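Local structure of SusD homolog (Bacteroides thetaiotaomicron VPI-5482, 3IHV) at residues F70-S75 / I518-M523; E119-R124 / E167-Y172; L201-Y206 / A398-L403. The protein probably binds glycans at the cell surface as an outer-membrane SusD-family protein, helping to capture them for uptake. All coordinates share one frame; numbering follows the deposited sequence.

How the interactions relate
Interaction 1 ties the loop ahead of helix 75-101 to the helix start near the C-terminus, so it joins parts of the chain far apart in sequence, and interactions 2 and 3 lie between its two segments. Its centre is about 29 Å from that of interaction 2 and about 31 Å from that of interaction 3, with no touch. Interactions 2 and 3 are neighbours, about 16 Å between centres: helix 159-176 of interaction 2 packs on helix 195-210 of interaction 3, with Leu170 against Val205 and a probable hydrogen bond between Glu167 OE2 and Tyr206 OH. Together they form a run of packed helices leading from the N-terminal family region to helix 397-412 of the C-terminal one.

Interaction 1: residues F70-S75 / I518-M523; sequences FPTTQS and IPQRDM. With EDO (1,2-ethanediol), chain J; EDO (1,2-ethanediol), chain I.
At the N-terminal end of helix 520-525, the first turn is met by Thr72 and Thr73 from a type I beta turn spanning Pro71 to Gln74. Two hydrogen bonds join Thr72 to Gln520. The backbone N of Gln520 donates to Thr72 O at 3.0 Å. In the side-chain bond, Thr72 OG1 donates to Gln520 OE1 at 2.7 Å and lies in the plane of the amide carbonyl, on a lone pair. Gln520 CG stands anti to the backbone N (chi1 -169°), and the bend at chi2 (63°) turns CD aside; OE1 on that amide meets the threonine. The other end of this amide, NE2, is hydrogen-bonded to Asp524 one turn on, and the two bonds together fix the amide's rotation. Pro519 is the N-cap residue, and the turn thus supplies a carbonyl to one of the N-H groups at the helix start, joining the N-terminal and C-terminal family regions of this SusD homolog. Beside the polar pair, Thr73 CG2 rests on Gln520 CB at 3.6 Å, the two side chains lying alongside and pointing the same way. Pro519 packs on Gln78 and Trp81 of helix 75-101.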
ATOM      1  N   PHE A  70      -5.147 -16.667  12.366  1.00  6.77           N
ATOM      2  CA  PHE A  70      -4.127 -17.527  11.767  1.00  7.15           C
ATOM      3  C   PHE A  70      -2.971 -17.889  12.707  1.00  8.01           C
ATOM      4  O   PHE A  70      -2.685 -17.143  13.662  1.00  7.62           O
ATOM      5  CB  PHE A  70      -3.570 -16.908  10.471  1.00  7.68           C
ATOM      6  CG  PHE A  70      -2.875 -15.580  10.654  1.00  8.26           C
ATOM      7  CD1 PHE A  70      -3.601 -14.390  10.716  1.00  9.53           C
ATOM      8  CD2 PHE A  70      -1.466 -15.519  10.701  1.00  6.51           C
ATOM      9  CE1 PHE A  70      -2.974 -13.174  10.852  1.00  8.60           C
ATOM     10  CE2 PHE A  70      -0.820 -14.282  10.808  1.00  7.59           C
ATOM     11  CZ  PHE A  70      -1.575 -13.111  10.907  1.00  7.70           C
ATOM     12  N   PRO A  71      -2.347 -19.052  12.464  1.00  7.36           N
ATOM     13  CA  PRO A  71      -1.231 -19.549  13.281  1.00  7.83           C
ATOM     14  C   PRO A  71       0.132 -19.101  12.737  1.00  7.03           C
ATOM     15  O   PRO A  71       0.218 -18.558  11.648  1.00  6.74           O
ATOM     16  CB  PRO A  71      -1.387 -21.052  13.155  1.00  7.46           C
ATOM     17  CG  PRO A  71      -1.843 -21.229  11.770  1.00  7.48           C
ATOM     18  CD  PRO A  71      -2.816 -20.100  11.536  1.00  7.51           C
ATOM     19  N   THR A  72       1.186 -19.354  13.507  1.00  7.08           N
ATOM     20  CA  THR A  72       2.543 -18.992  13.119  1.00  6.62           C
ATOM     21  C   THR A  72       3.029 -19.712  11.848  1.00  6.56           C
ATOM     22  O   THR A  72       3.980 -19.284  11.237  1.00  6.09           O
ATOM     23  CB  THR A  72       3.537 -19.324  14.193  1.00  6.96           C
ATOM     24  OG1 THR A  72       3.484 -20.749  14.440  1.00  5.33           O
ATOM     25  CG2 THR A  72       3.279 -18.511  15.502  1.00  7.76           C
ATOM     26  N   THR A  73       2.364 -20.806  11.489  1.00  6.38           N
ATOM     27  CA  THR A  73       2.653 -21.630  10.341  1.00  6.70           C
ATOM     28  C   THR A  73       1.936 -21.202   9.053  1.00  7.51           C
ATOM     29  O   THR A  73       2.084 -21.859   8.032  1.00  6.39           O
ATOM     30  CB  THR A  73       2.210 -23.065  10.664  1.00  7.70           C
ATOM     31  OG1 THR A  73       0.830 -23.037  11.097  1.00  5.66           O
ATOM     32  CG2 THR A  73       3.100 -23.670  11.793  1.00  4.85           C
ATOM     33  N   GLN A  74       1.139 -20.142   9.109  1.00  6.74           N
ATOM     34  CA  GLN A  74       0.342 -19.694   7.957  1.00  7.48           C
ATOM     35  C   GLN A  74       1.280 -19.477   6.777  1.00  8.03           C
ATOM     36  O   GLN A  74       2.223 -18.684   6.854  1.00  8.66           O
ATOM     37  CB  GLN A  74      -0.424 -18.422   8.315  1.00  7.29           C
ATOM     38  CG  GLN A  74      -1.480 -18.100   7.306  1.00  7.45           C
ATOM     39  CD  GLN A  74      -2.603 -19.136   7.283  1.00  8.55           C
ATOM     40  OE1 GLN A  74      -3.008 -19.652   8.331  1.00  9.64           O
ATOM     41  NE2 GLN A  74      -3.087 -19.465   6.080  1.00  8.47           N
ATOM     42  N   SER A  75       0.992 -20.192   5.685  1.00  8.67           N
ATOM     43  CA  SER A  75       1.862 -20.221   4.512  0.50  8.29           C
ATOM     44  C   SER A  75       2.137 -18.863   3.889  1.00  7.65           C
ATOM     45  O   SER A  75       3.273 -18.555   3.533  1.00  7.11           O
ATOM     46  CB  SER A  75       1.252 -21.146   3.440  0.50  8.73           C
ATOM     47  OG  SER A  75       1.343 -22.495   3.845  0.50 10.14           O
ATOM     48  N   ILE A 518       6.863 -14.214  13.321  1.00  6.55           N
ATOM     49  CA  ILE A 518       8.033 -14.616  12.563  1.00  6.40           C
ATOM     50  C   ILE A 518       7.586 -15.994  12.041  1.00  5.71           C
ATOM     51  O   ILE A 518       7.042 -16.766  12.804  1.00  6.02           O
ATOM     52  CB  ILE A 518       9.251 -14.790  13.465  1.00  5.98           C
ATOM     53  CG1 ILE A 518       9.545 -13.483  14.228  1.00  8.76           C
ATOM     54  CG2 ILE A 518      10.441 -15.271  12.639  1.00  5.40           C
ATOM     55  CD1 ILE A 518       9.719 -12.225  13.392  1.00  7.54           C
ATOM     56  N   PRO A 519       7.741 -16.275  10.739  1.00  5.88           N
ATOM     57  CA  PRO A 519       7.234 -17.571  10.254  1.00  6.14           C
ATOM     58  C   PRO A 519       7.791 -18.765  11.020  1.00  6.54           C
ATOM     59  O   PRO A 519       8.984 -18.820  11.354  1.00  7.36           O
ATOM     60  CB  PRO A 519       7.650 -17.602   8.782  1.00  6.55           C
ATOM     61  CG  PRO A 519       7.837 -16.170   8.398  1.00  6.20           C
ATOM     62  CD  PRO A 519       8.320 -15.468   9.651  1.00  6.61           C
ATOM     63  N   GLN A 520       6.931 -19.720  11.303  1.00  6.25           N
ATOM     64  CA  GLN A 520       7.360 -20.874  12.075  1.00  6.41           C
ATOM     65  C   GLN A 520       8.522 -21.605  11.420  1.00  7.35           C
ATOM     66  O   GLN A 520       9.417 -22.068  12.102  1.00  6.96           O
ATOM     67  CB  GLN A 520       6.202 -21.846  12.275  1.00  6.59           C
ATOM     68  CG  GLN A 520       6.520 -22.933  13.291  1.00  5.89           C
ATOM     69  CD  GLN A 520       6.769 -22.349  14.674  1.00  6.21           C
ATOM     70  OE1 GLN A 520       6.005 -21.516  15.150  1.00  8.22           O
ATOM     71  NE2 GLN A 520       7.862 -22.797  15.329  1.00  5.60           N
ATOM     72  N   ARG A 521       8.500 -21.724  10.095  1.00  8.28           N
ATOM     73  CA  ARG A 521       9.578 -22.394   9.380  1.00  9.13           C
ATOM     74  C   ARG A 521      10.915 -21.760   9.716  1.00  8.45           C
ATOM     75  O   ARG A 521      11.889 -22.458   9.925  1.00  7.89           O
ATOM     76  CB  ARG A 521       9.382 -22.314   7.870  1.00 11.05           C
ATOM     77  CG  ARG A 521      10.544 -22.974   7.068  1.00 16.12           C
ATOM     78  CD  ARG A 521      10.551 -22.573   5.572  1.00 23.48           C
ATOM     79  NE  ARG A 521      11.855 -22.842   4.920  1.00 28.22           N
ATOM     80  CZ  ARG A 521      12.859 -21.965   4.745  1.00 29.98           C
ATOM     81  NH1 ARG A 521      12.793 -20.691   5.154  1.00 31.26           N
ATOM     82  NH2 ARG A 521      13.967 -22.373   4.131  1.00 34.14           N
ATOM     83  N   ASP A 522      10.954 -20.430   9.758  1.00  8.34           N
ATOM     84  CA  ASP A 522      12.184 -19.708  10.081  1.00  8.14           C
ATOM     85  C   ASP A 522      12.552 -19.789  11.542  1.00  7.88           C
ATOM     86  O   ASP A 522      13.725 -19.938  11.881  1.00  8.80           O
ATOM     87  CB  ASP A 522      12.101 -18.270   9.554  1.00  8.96           C
ATOM     88  CG  ASP A 522      11.855 -18.246   8.060  1.00 10.55           C
ATOM     89  OD1 ASP A 522      12.840 -18.344   7.301  1.00 15.47           O
ATOM     90  OD2 ASP A 522      10.705 -18.280   7.616  1.00 12.54           O
HETATM   91  N   MSE A 523      11.558 -19.772  12.422  1.00  7.38           N
HETATM   92  CA  MSE A 523      11.798 -19.997  13.849  1.00  7.73           C
HETATM   93  C   MSE A 523      12.497 -21.333  14.051  1.00  8.47           C
HETATM   94  O   MSE A 523      13.481 -21.439  14.806  1.00  8.88           O
HETATM   95  CB  MSE A 523      10.462 -20.017  14.621  1.00  6.56           C
HETATM   96  CG  MSE A 523       9.752 -18.673  14.687  1.00  7.10           C
HETATM   97 SE   MSE A 523      10.741 -17.360  15.755  0.75  4.07          SE
HETATM   98  CE  MSE A 523      11.152 -18.379  17.258  1.00  8.72           C
TER
HETATM   99  C1  EDO J  18      16.148 -19.582   7.680  1.00 30.93           C
HETATM  100  O1  EDO J  18      15.427 -18.339   7.698  1.00 29.29           O
HETATM  101  C2  EDO J  18      16.588 -19.911   6.272  1.00 32.26           C
HETATM  102  O2  EDO J  18      17.198 -18.760   5.697  1.00 35.29           O
HETATM  103  C1  EDO I  16      16.490 -15.331   6.750  1.00 33.65           C
HETATM  104  O1  EDO I  16      15.789 -15.549   5.544  1.00 35.12           O
HETATM  105  C2  EDO I  16      15.556 -14.779   7.777  1.00 32.69           C
HETATM  106  O2  EDO I  16      14.909 -15.850   8.487  1.00 31.70           O

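Interaction 2: residues E119-R124 / E167-Y172; sequences EARALR and EDDLLY. With EDO (1,2-ethanediol), chain H.
Asp169 takes both Arg121 and Arg124 from the facing helix, and its OD1 accepts three hydrogen bonds. Arg124 meets the carboxylate side-on and nearly coplanar, the two planes 17° apart: NE donates to Asp169 OD2 at 2.9 Å, while NH2 reaches the syn lone pair of Asp169 OD1 at 2.8 Å in an almost straight bond. Arg121 comes from the anti side of OD1, its guanidinium nearly perpendicular to the carboxylate, and spends two nitrogens on that one atom, NE to Asp169 OD1 at 2.7 Å and NH2 to the same oxygen at 3.1 Å, the latter more bent. Two positive groups around one acid would probably favour its charged form.

The guanidinium of Arg121 is also covered on one face by Tyr172 CB. Its CD makes a CH-pi contact over the face of the Tyr172 ring, 4.3 Å from the centroid, and NH1 lies 3.5 Å from Tyr172 CD2. A bend at chi3 (69°) turns NE toward the acid. Ala122 CB meets Leu170 CD2 at 4.2 Å.

Further out, Arg124 NH1 is held by Asn92, and both arginines rest on Leu95 of helix 75-101. Leu170 packs on Leu202 of helix 195-210. The axes of segments 119-124 and 167-172 approach to 7.9 Å at 145°, a near-antiparallel pair, as expected in the TPR-like helical bundle of SusD-family proteins.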
ATOM      1  N   GLU A 119      18.427   3.498  -7.067  1.00  6.28           N
ATOM      2  CA  GLU A 119      17.177   2.730  -7.250  1.00  5.47           C
ATOM      3  C   GLU A 119      17.205   1.431  -6.481  1.00  5.18           C
ATOM      4  O   GLU A 119      16.235   1.089  -5.810  1.00  6.08           O
ATOM      5  CB  GLU A 119      16.888   2.451  -8.725  1.00  5.62           C
ATOM      6  CG  GLU A 119      16.606   3.701  -9.531  1.00  5.14           C
ATOM      7  CD  GLU A 119      16.309   3.373 -10.971  1.00  6.17           C
ATOM      8  OE1 GLU A 119      15.359   2.577 -11.189  1.00  5.80           O
ATOM      9  OE2 GLU A 119      17.009   3.885 -11.886  1.00  8.52           O
ATOM     10  N   ALA A 120      18.320   0.730  -6.523  1.00  4.83           N
ATOM     11  CA  ALA A 120      18.432  -0.540  -5.796  1.00  5.35           C
ATOM     12  C   ALA A 120      18.398  -0.325  -4.309  1.00  5.09           C
ATOM     13  O   ALA A 120      17.804  -1.135  -3.572  1.00  5.86           O
ATOM     14  CB  ALA A 120      19.727  -1.310  -6.227  1.00  4.80           C
ATOM     15  N   ARG A 121      19.064   0.720  -3.837  1.00  5.78           N
ATOM     16  CA  ARG A 121      19.078   1.041  -2.427  1.00  5.68           C
ATOM     17  C   ARG A 121      17.683   1.475  -1.973  1.00  6.47           C
ATOM     18  O   ARG A 121      17.294   1.140  -0.847  1.00  7.26           O
ATOM     19  CB  ARG A 121      20.126   2.119  -2.090  1.00  5.45           C
ATOM     20  CG  ARG A 121      21.554   1.651  -2.250  1.00  4.71           C
ATOM     21  CD  ARG A 121      22.583   2.597  -1.616  1.00  7.24           C
ATOM     22  NE  ARG A 121      22.500   2.592  -0.153  1.00  7.39           N
ATOM     23  CZ  ARG A 121      23.343   3.232   0.665  1.00  7.24           C
ATOM     24  NH1 ARG A 121      24.339   3.961   0.188  1.00  7.51           N
ATOM     25  NH2 ARG A 121      23.177   3.156   1.969  1.00  8.28           N
ATOM     26  N   ALA A 122      16.962   2.230  -2.809  1.00  5.66           N
ATOM     27  CA  ALA A 122      15.593   2.638  -2.472  1.00  6.34           C
ATOM     28  C   ALA A 122      14.699   1.399  -2.342  1.00  6.55           C
ATOM     29  O   ALA A 122      13.914   1.295  -1.407  1.00  6.46           O
ATOM     30  CB  ALA A 122      15.025   3.635  -3.504  1.00  6.62           C
ATOM     31  N   LEU A 123      14.840   0.455  -3.263  1.00  7.27           N
ATOM     32  CA  LEU A 123      14.074  -0.792  -3.219  1.00  6.71           C
ATOM     33  C   LEU A 123      14.423  -1.562  -1.949  1.00  7.22           C
ATOM     34  O   LEU A 123      13.534  -2.052  -1.242  1.00  6.73           O
ATOM     35  CB  LEU A 123      14.349  -1.614  -4.453  1.00  6.80           C
ATOM     36  CG  LEU A 123      13.598  -1.181  -5.735  1.00  5.96           C
ATOM     37  CD1 LEU A 123      14.274  -1.751  -6.969  1.00  8.06           C
ATOM     38  CD2 LEU A 123      12.092  -1.521  -5.671  1.00  8.96           C
ATOM     39  N   ARG A 124      15.715  -1.681  -1.660  1.00  6.44           N
ATOM     40  CA  ARG A 124      16.150  -2.373  -0.449  1.00  7.15           C
ATOM     41  C   ARG A 124      15.559  -1.724   0.828  1.00  6.46           C
ATOM     42  O   ARG A 124      15.051  -2.408   1.733  1.00  7.01           O
ATOM     43  CB  ARG A 124      17.667  -2.446  -0.398  1.00  7.53           C
ATOM     44  CG  ARG A 124      18.173  -3.265   0.783  1.00  8.01           C
ATOM     45  CD  ARG A 124      19.671  -3.551   0.699  1.00  7.77           C
ATOM     46  NE  ARG A 124      20.450  -2.334   0.833  1.00  7.22           N
ATOM     47  CZ  ARG A 124      21.761  -2.255   0.693  1.00  7.32           C
ATOM     48  NH1 ARG A 124      22.476  -3.329   0.383  1.00  6.52           N
ATOM     49  NH2 ARG A 124      22.379  -1.099   0.857  1.00  8.23           N
ATOM     50  N   GLU A 167      17.094   4.149   6.450  1.00  6.96           N
ATOM     51  CA  GLU A 167      17.333   5.580   6.370  1.00  7.58           C
ATOM     52  C   GLU A 167      18.555   5.872   5.546  1.00  7.35           C
ATOM     53  O   GLU A 167      18.515   6.755   4.669  1.00  7.56           O
ATOM     54  CB  GLU A 167      17.514   6.142   7.757  1.00  6.96           C
ATOM     55  CG  GLU A 167      17.869   7.612   7.760  1.00  9.10           C
ATOM     56  CD  GLU A 167      18.181   8.167   9.175  1.00  7.68           C
ATOM     57  OE1 GLU A 167      18.755   7.463  10.034  1.00  8.57           O
ATOM     58  OE2 GLU A 167      17.889   9.345   9.401  1.00 11.32           O
ATOM     59  N   ASP A 168      19.631   5.132   5.780  1.00  7.09           N
ATOM     60  CA  ASP A 168      20.851   5.338   4.991  0.50  7.36           C
ATOM     61  C   ASP A 168      20.577   5.056   3.516  1.00  7.20           C
ATOM     62  O   ASP A 168      21.052   5.787   2.616  1.00  6.55           O
ATOM     63  CB  ASP A 168      21.984   4.449   5.499  0.50  8.30           C
ATOM     64  CG  ASP A 168      22.547   4.931   6.815  0.50  9.01           C
ATOM     65  OD1 ASP A 168      22.312   6.107   7.152  0.50 14.17           O
ATOM     66  OD2 ASP A 168      23.204   4.131   7.509  0.50 16.34           O
ATOM     67  N   ASP A 169      19.859   3.976   3.267  1.00  6.31           N
ATOM     68  CA  ASP A 169      19.498   3.627   1.878  1.00  6.86           C
ATOM     69  C   ASP A 169      18.673   4.741   1.191  1.00  7.05           C
ATOM     70  O   ASP A 169      18.973   5.179   0.049  1.00  6.67           O
ATOM     71  CB  ASP A 169      18.733   2.305   1.800  1.00  6.55           C
ATOM     72  CG  ASP A 169      19.629   1.072   1.742  1.00  7.08           C
ATOM     73  OD1 ASP A 169      20.860   1.197   1.505  1.00  8.31           O
ATOM     74  OD2 ASP A 169      19.100  -0.057   1.938  1.00  7.72           O
ATOM     75  N   LEU A 170      17.618   5.207   1.869  1.00  7.18           N
ATOM     76  CA  LEU A 170      16.758   6.220   1.268  1.00  7.25           C
ATOM     77  C   LEU A 170      17.465   7.573   1.164  1.00  7.11           C
ATOM     78  O   LEU A 170      17.251   8.314   0.186  1.00  6.20           O
ATOM     79  CB  LEU A 170      15.421   6.336   2.017  1.00  7.01           C
ATOM     80  CG  LEU A 170      14.595   5.064   1.903  1.00  9.62           C
ATOM     81  CD1 LEU A 170      13.360   5.118   2.829  1.00  7.10           C
ATOM     82  CD2 LEU A 170      14.166   4.837   0.470  1.00 10.42           C
ATOM     83  N   LEU A 171      18.286   7.921   2.158  1.00  6.63           N
ATOM     84  CA  LEU A 171      19.036   9.181   2.094  1.00  6.21           C
ATOM     85  C   LEU A 171      19.956   9.209   0.873  1.00  6.48           C
ATOM     86  O   LEU A 171      20.048  10.254   0.197  1.00  6.06           O
ATOM     87  CB  LEU A 171      19.823   9.494   3.383  1.00  6.36           C
ATOM     88  CG  LEU A 171      19.016   9.961   4.581  1.00  6.69           C
ATOM     89  CD1 LEU A 171      19.945  10.048   5.846  1.00  6.60           C
ATOM     90  CD2 LEU A 171      18.362  11.321   4.287  1.00  6.87           C
ATOM     91  N   TYR A 172      20.636   8.098   0.579  1.00  6.62           N
ATOM     92  CA  TYR A 172      21.440   8.037  -0.634  1.00  6.01           C
ATOM     93  C   TYR A 172      20.561   8.246  -1.892  1.00  5.98           C
ATOM     94  O   TYR A 172      20.925   9.011  -2.766  1.00  6.03           O
ATOM     95  CB  TYR A 172      22.162   6.691  -0.744  1.00  6.19           C
ATOM     96  CG  TYR A 172      23.055   6.562  -1.954  1.00  5.91           C
ATOM     97  CD1 TYR A 172      22.547   6.169  -3.184  1.00  6.22           C
ATOM     98  CD2 TYR A 172      24.428   6.791  -1.854  1.00 10.08           C
ATOM     99  CE1 TYR A 172      23.379   6.015  -4.300  1.00  8.45           C
ATOM    100  CE2 TYR A 172      25.266   6.650  -2.973  1.00  8.34           C
ATOM    101  CZ  TYR A 172      24.733   6.250  -4.176  1.00 10.27           C
ATOM    102  OH  TYR A 172      25.544   6.120  -5.254  1.00 10.07           O
TER
HETATM  103  C1  EDO H  14      18.051  12.815  11.064  1.00 26.51           C
HETATM  104  O1  EDO H  14      18.761  12.964  12.300  1.00 33.38           O
HETATM  105  C2  EDO H  14      16.868  11.936  11.373  1.00 22.80           C
HETATM  106  O2  EDO H  14      17.373  10.629  11.574  1.00 21.82           O

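Interaction 3: residues L201-Y206 / A398-L403; sequences LLTKVY and ADVLLL
Lys204 NZ donates to Asp399 OD2 at 2.7 Å, a buried salt bridge between two helices. The ammonium approaches from the syn side of the carboxylate, 25° out of its plane, and the two side chains cross at about a right angle. The lysine is extended through CD, and a bend at chi3 (-79°) swings CE toward the acid, where it lies 3.5 Å from Asp399 OD2. The second oxygen, Asp399 OD1, is paired with Arg459 of helix 448-463, so the carboxylate links three helices. An alanine here would probably leave the buried ammonium of Lys204, and the guanidinium of Arg459, without this shared negative partner.

Beside the salt bridge the packing is apolar. Leu403 CD1 sits against Lys204 CB at 3.6 Å, and Thr203 CG2 meets Leu403 CB at 3.8 Å. The threonine hydroxyl turns back to its own helix, bonded to Leu199 O, which leaves the methyl for the leucine. Val400 CG1 is a looser neighbour, 4.4 Å from Thr203 OG1. Segments 201-206 and 398-403 have axes 9.8 Å apart, inclined at 42°; their helices, 195-210 and 397-412, join the N-terminal and C-terminal family regions in the largely helical SusD fold.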
ATOM      1  N   LEU A 201       8.858   8.295   0.489  1.00  6.48           N
ATOM      2  CA  LEU A 201       8.958   7.081   1.272  1.00  5.97           C
ATOM      3  C   LEU A 201       9.726   7.330   2.571  1.00  5.69           C
ATOM      4  O   LEU A 201       9.327   6.828   3.614  1.00  5.73           O
ATOM      5  CB  LEU A 201       9.586   5.946   0.454  1.00  6.97           C
ATOM      6  CG  LEU A 201       9.706   4.609   1.203  1.00  6.73           C
ATOM      7  CD1 LEU A 201       8.354   4.113   1.640  1.00  7.41           C
ATOM      8  CD2 LEU A 201      10.400   3.588   0.312  1.00 10.68           C
ATOM      9  N   LEU A 202      10.795   8.108   2.511  1.00  5.64           N
ATOM     10  CA  LEU A 202      11.572   8.426   3.716  1.00  5.97           C
ATOM     11  C   LEU A 202      10.696   9.169   4.737  1.00  6.53           C
ATOM     12  O   LEU A 202      10.812   8.934   5.933  1.00  6.40           O
ATOM     13  CB  LEU A 202      12.832   9.204   3.368  1.00  6.69           C
ATOM     14  CG  LEU A 202      13.747   9.507   4.546  1.00  5.53           C
ATOM     15  CD1 LEU A 202      14.086   8.228   5.332  1.00  8.66           C
ATOM     16  CD2 LEU A 202      15.019  10.276   4.095  1.00  7.34           C
ATOM     17  N   THR A 203       9.812  10.035   4.263  1.00  6.56           N
ATOM     18  CA  THR A 203       8.859  10.717   5.147  1.00  6.35           C
ATOM     19  C   THR A 203       8.011   9.683   5.885  1.00  6.52           C
ATOM     20  O   THR A 203       7.829   9.770   7.096  1.00  6.31           O
ATOM     21  CB  THR A 203       7.932  11.653   4.325  1.00  6.31           C
ATOM     22  OG1 THR A 203       8.717  12.612   3.631  1.00  6.45           O
ATOM     23  CG2 THR A 203       6.865  12.349   5.186  1.00  6.43           C
ATOM     24  N   LYS A 204       7.475   8.713   5.147  1.00  7.29           N
ATOM     25  CA  LYS A 204       6.630   7.671   5.766  1.00  6.86           C
ATOM     26  C   LYS A 204       7.411   6.792   6.752  1.00  7.46           C
ATOM     27  O   LYS A 204       6.904   6.405   7.778  1.00  6.80           O
ATOM     28  CB  LYS A 204       5.885   6.846   4.736  1.00  6.93           C
ATOM     29  CG  LYS A 204       4.965   5.751   5.325  1.00  7.15           C
ATOM     30  CD  LYS A 204       4.117   5.070   4.266  1.00 10.01           C
ATOM     31  CE  LYS A 204       2.929   5.930   3.897  1.00  9.69           C
ATOM     32  NZ  LYS A 204       1.944   5.220   3.059  1.00  9.58           N
ATOM     33  N   VAL A 205       8.647   6.483   6.399  1.00  7.15           N
ATOM     34  CA  VAL A 205       9.547   5.727   7.289  1.00  7.22           C
ATOM     35  C   VAL A 205       9.781   6.473   8.559  1.00  6.63           C
ATOM     36  O   VAL A 205       9.640   5.910   9.641  1.00  6.46           O
ATOM     37  CB  VAL A 205      10.885   5.438   6.543  1.00  5.99           C
ATOM     38  CG1 VAL A 205      12.022   4.991   7.512  1.00  7.06           C
ATOM     39  CG2 VAL A 205      10.649   4.455   5.382  1.00  6.91           C
ATOM     40  N   TYR A 206      10.124   7.763   8.469  1.00  7.03           N
ATOM     41  CA  TYR A 206      10.315   8.530   9.682  1.00  5.92           C
ATOM     42  C   TYR A 206       9.052   8.643  10.519  1.00  6.74           C
ATOM     43  O   TYR A 206       9.127   8.544  11.749  1.00  5.97           O
ATOM     44  CB  TYR A 206      10.810   9.948   9.397  1.00  6.05           C
ATOM     45  CG  TYR A 206      12.259  10.078   8.944  1.00  5.53           C
ATOM     46  CD1 TYR A 206      13.293   9.483   9.672  1.00  5.95           C
ATOM     47  CD2 TYR A 206      12.601  10.949   7.943  1.00  4.99           C
ATOM     48  CE1 TYR A 206      14.637   9.629   9.273  1.00  5.12           C
ATOM     49  CE2 TYR A 206      13.929  11.151   7.569  1.00  5.58           C
ATOM     50  CZ  TYR A 206      14.946  10.517   8.260  1.00  6.19           C
ATOM     51  OH  TYR A 206      16.262  10.697   7.884  1.00  7.08           O
ATOM     52  N   ALA A 398      -0.476  12.696  -2.407  1.00  6.67           N
ATOM     53  CA  ALA A 398      -1.475  13.096  -1.401  1.00  7.30           C
ATOM     54  C   ALA A 398      -1.153  12.512  -0.007  1.00  6.62           C
ATOM     55  O   ALA A 398      -1.386  13.134   1.006  1.00  6.29           O
ATOM     56  CB  ALA A 398      -2.899  12.676  -1.828  1.00  6.34           C
ATOM     57  N   ASP A 399      -0.673  11.280   0.005  1.00  6.56           N
ATOM     58  CA  ASP A 399      -0.271  10.567   1.244  1.00  7.88           C
ATOM     59  C   ASP A 399       0.844  11.375   1.893  1.00  6.75           C
ATOM     60  O   ASP A 399       0.822  11.684   3.116  1.00  6.37           O
ATOM     61  CB  ASP A 399       0.174   9.160   0.823  1.00  7.81           C
ATOM     62  CG  ASP A 399       0.384   8.181   1.980  1.00  9.26           C
ATOM     63  OD1 ASP A 399       0.517   8.591   3.146  1.00  9.05           O
ATOM     64  OD2 ASP A 399       0.449   6.960   1.680  1.00  9.49           O
ATOM     65  N   VAL A 400       1.809  11.811   1.077  1.00  6.60           N
ATOM     66  CA  VAL A 400       2.909  12.594   1.599  1.00  6.97           C
ATOM     67  C   VAL A 400       2.431  13.951   2.136  1.00  7.49           C
ATOM     68  O   VAL A 400       2.872  14.361   3.207  1.00  6.54           O
ATOM     69  CB  VAL A 400       4.057  12.791   0.588  1.00  7.27           C
ATOM     70  CG1 VAL A 400       5.198  13.604   1.241  1.00  9.47           C
ATOM     71  CG2 VAL A 400       4.587  11.415   0.059  1.00  8.55           C
ATOM     72  N   LEU A 401       1.503  14.614   1.442  1.00  7.69           N
ATOM     73  CA  LEU A 401       0.971  15.880   1.979  1.00  7.74           C
ATOM     74  C   LEU A 401       0.334  15.624   3.349  1.00  7.98           C
ATOM     75  O   LEU A 401       0.534  16.384   4.288  1.00  6.57           O
ATOM     76  CB  LEU A 401      -0.056  16.532   1.058  1.00  7.44           C
ATOM     77  CG  LEU A 401       0.510  17.144  -0.226  1.00  7.75           C
ATOM     78  CD1 LEU A 401      -0.604  17.608  -1.202  1.00  5.12           C
ATOM     79  CD2 LEU A 401       1.478  18.289   0.071  1.00  6.97           C
ATOM     80  N   LEU A 402      -0.428  14.540   3.448  1.00  7.47           N
ATOM     81  CA  LEU A 402      -1.092  14.257   4.733  1.00  7.96           C
ATOM     82  C   LEU A 402      -0.051  13.914   5.819  1.00  7.43           C
ATOM     83  O   LEU A 402      -0.190  14.329   6.985  1.00  7.78           O
ATOM     84  CB  LEU A 402      -2.122  13.155   4.575  1.00  7.96           C
ATOM     85  CG  LEU A 402      -3.335  13.516   3.710  1.00  7.91           C
ATOM     86  CD1 LEU A 402      -4.348  12.378   3.611  1.00  7.05           C
ATOM     87  CD2 LEU A 402      -4.028  14.763   4.251  1.00  8.36           C
ATOM     88  N   LEU A 403       1.023  13.199   5.430  1.00  6.71           N
ATOM     89  CA  LEU A 403       2.104  12.890   6.384  1.00  7.11           C
ATOM     90  C   LEU A 403       2.795  14.153   6.861  1.00  6.71           C
ATOM     91  O   LEU A 403       3.196  14.258   8.036  1.00  5.50           O
ATOM     92  CB  LEU A 403       3.149  11.954   5.754  1.00  7.11           C
ATOM     93  CG  LEU A 403       2.684  10.517   5.524  1.00  8.41           C
ATOM     94  CD1 LEU A 403       3.708   9.764   4.680  1.00  7.32           C
ATOM     95  CD2 LEU A 403       2.479   9.821   6.909  1.00  6.48           C
TER